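PDB 5IM3: ribonucleoside-diphosphate reductase from Pseudomonas aeruginosa, which probably catalyses the reduction of ribonucleoside diphosphates to the deoxyribonucleotides needed for DNA synthesis, and binds dATP as an allosteric ligand. Local coordinates for residues 865-870 against 899-904. Sequence-based numbering, arbitrary orientation.
Sequences RRQKWI and GLKTTY
Gln-867 and Lys-901 lie across one another at about a right angle, joining two parts of the ten-stranded alpha-beta barrel domain of this reductase large subunit: the C-terminal end of helix 856-866 with the residues running on from it, and the loop from helix 885-897 toward strand 906-909. That second helix ends in a Schellman motif, in which Leu-900 N bonds back to Ala-895 O and Gly-899 N to Trp-896 O. Gly-899, with phi 77°, is its C-prime residue, and the chain runs on in a more extended form at Leu-900.

Gln-867 can be followed outward. Its CB comes within 4.5 Å of Leu-900 CD2. With CG anti to the backbone N (chi1 -169°), CG comes 4.0 Å from Gly-899 O. The chain then bends at chi2 (55°), and the amide spreads over the aliphatic part of Lys-901: CD is 3.9 Å from Lys-901 CD, while OE1 has CG and CD of the lysine as its nearest atoms. NE2 reaches farthest along the lysine, 3.4 Å from Lys-901 CE. The lysine presents a nearly straight rod here, extended from CG to NZ, and its CG, CD and CE lie over one face of the Gln-867 amide.

The polar ends are organised by a shared acceptor rather than by each other. Gln-867 NE2 and Lys-901 NZ both donate to Gln-872 O, which lies just beyond Ile-870 and holds both nitrogens at one carbonyl of the following residues. All touching residues are buried, and no other subunit reaches either segment. Close by, Lys-901 and Thr-903 make backbone bonds with Phe-565 and Leu-563. Although Lys-901 NZ stays 4.1 Å from Ile-870 O, one water spans that gap, accepting from NZ at 2.9 Å and donating to Ile-870 O at 2.9 Å.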
# COMPACT_ATOMS: atom_id res chain seq x y z
N ARG A 865 21.07 -30.12 -20.01
CA ARG A 865 21.68 -31.04 -20.96
C ARG A 865 23.19 -30.89 -21.02
O ARG A 865 23.89 -31.87 -21.30
CB ARG A 865 21.07 -30.85 -22.35
CG ARG A 865 19.73 -31.53 -22.51
CD ARG A 865 18.83 -30.69 -23.36
NE ARG A 865 17.49 -31.26 -23.49
CZ ARG A 865 17.14 -32.15 -24.42
NH1 ARG A 865 18.04 -32.60 -25.29
NH2 ARG A 865 15.90 -32.60 -24.47
N ARG A 866 23.71 -29.69 -20.77
CA ARG A 866 25.15 -29.54 -20.65
C ARG A 866 25.68 -30.30 -19.44
O ARG A 866 26.75 -30.91 -19.50
CB ARG A 866 25.52 -28.06 -20.56
CG ARG A 866 25.44 -27.32 -21.90
CD ARG A 866 25.98 -25.90 -21.78
NE ARG A 866 25.14 -25.09 -20.91
CZ ARG A 866 24.16 -24.28 -21.33
NH1 ARG A 866 23.90 -24.16 -22.63
NH2 ARG A 866 23.46 -23.59 -20.45
N GLN A 867 24.91 -30.29 -18.35
CA GLN A 867 25.34 -30.95 -17.12
C GLN A 867 25.42 -32.46 -17.25
O GLN A 867 26.03 -33.12 -16.40
CB GLN A 867 24.38 -30.58 -15.98
CG GLN A 867 24.87 -30.99 -14.59
CD GLN A 867 26.25 -30.45 -14.27
OE1 GLN A 867 26.41 -29.26 -14.00
NE2 GLN A 867 27.25 -31.32 -14.30
N LYS A 868 24.82 -33.04 -18.30
CA LYS A 868 24.91 -34.48 -18.48
C LYS A 868 26.34 -34.91 -18.79
O LYS A 868 26.71 -36.06 -18.51
CB LYS A 868 24.01 -34.94 -19.62
CG LYS A 868 22.62 -34.34 -19.59
CD LYS A 868 21.74 -34.95 -20.66
CE LYS A 868 22.36 -34.85 -22.05
NZ LYS A 868 21.50 -35.50 -23.08
N TRP A 869 27.13 -34.02 -19.37
CA TRP A 869 28.47 -34.35 -19.83
C TRP A 869 29.56 -33.76 -18.95
O TRP A 869 30.71 -34.18 -19.06
CB TRP A 869 28.65 -33.87 -21.27
CG TRP A 869 27.49 -34.25 -22.15
CD1 TRP A 869 26.51 -33.43 -22.63
CD2 TRP A 869 27.19 -35.56 -22.65
NE1 TRP A 869 25.62 -34.14 -23.39
CE2 TRP A 869 26.02 -35.45 -23.42
CE3 TRP A 869 27.81 -36.81 -22.52
CZ2 TRP A 869 25.45 -36.55 -24.07
CZ3 TRP A 869 27.24 -37.90 -23.17
CH2 TRP A 869 26.07 -37.76 -23.93
N ILE A 870 29.22 -32.81 -18.10
CA ILE A 870 30.20 -32.13 -17.25
C ILE A 870 30.33 -32.91 -15.95
O ILE A 870 29.32 -33.29 -15.34
CB ILE A 870 29.78 -30.67 -17.00
CG1 ILE A 870 29.70 -29.92 -18.33
CG2 ILE A 870 30.74 -29.98 -16.04
CD1 ILE A 870 29.07 -28.55 -18.24
N GLY A 899 17.97 -32.04 -12.82
CA GLY A 899 19.28 -32.58 -12.52
C GLY A 899 20.40 -31.57 -12.47
O GLY A 899 21.56 -31.95 -12.62
N LEU A 900 20.09 -30.30 -12.27
CA LEU A 900 21.15 -29.30 -12.13
C LEU A 900 21.83 -29.44 -10.78
O LEU A 900 21.20 -29.78 -9.77
CB LEU A 900 20.58 -27.89 -12.30
CG LEU A 900 20.17 -27.48 -13.72
CD1 LEU A 900 19.61 -26.07 -13.70
CD2 LEU A 900 21.34 -27.57 -14.70
N LYS A 901 23.14 -29.19 -10.77
CA LYS A 901 23.91 -29.24 -9.53
C LYS A 901 23.91 -27.91 -8.79
O LYS A 901 23.93 -27.90 -7.56
CB LYS A 901 25.35 -29.66 -9.83
CG LYS A 901 25.48 -31.03 -10.46
CD LYS A 901 26.94 -31.44 -10.59
CE LYS A 901 27.09 -32.81 -11.23
NZ LYS A 901 28.51 -33.19 -11.36
N THR A 902 23.90 -26.79 -9.51
CA THR A 902 24.03 -25.48 -8.88
C THR A 902 23.20 -24.46 -9.63
O THR A 902 22.89 -24.61 -10.81
CB THR A 902 25.50 -25.02 -8.87
OG1 THR A 902 26.03 -25.09 -10.19
CG2 THR A 902 26.33 -25.87 -7.93
N THR A 903 22.83 -23.41 -8.91
CA THR A 903 22.36 -22.17 -9.51
C THR A 903 23.17 -21.03 -8.90
O THR A 903 23.78 -21.18 -7.83
CB THR A 903 20.85 -21.92 -9.31
OG1 THR A 903 20.58 -21.61 -7.93
CG2 THR A 903 20.04 -23.13 -9.74
N TYR A 904 23.17 -19.90 -9.58
CA TYR A 904 24.04 -18.79 -9.23
C TYR A 904 23.19 -17.56 -8.91
O TYR A 904 22.18 -17.68 -8.20
CB TYR A 904 25.02 -18.53 -10.38
CG TYR A 904 26.27 -17.74 -10.05
CD1 TYR A 904 26.66 -17.51 -8.73
CD2 TYR A 904 27.06 -17.21 -11.06
CE1 TYR A 904 27.80 -16.79 -8.44
CE2 TYR A 904 28.20 -16.48 -10.78
CZ TYR A 904 28.57 -16.27 -9.47
OH TYR A 904 29.70 -15.55 -9.20
O HOH W 1 28.60 -35.25 -13.35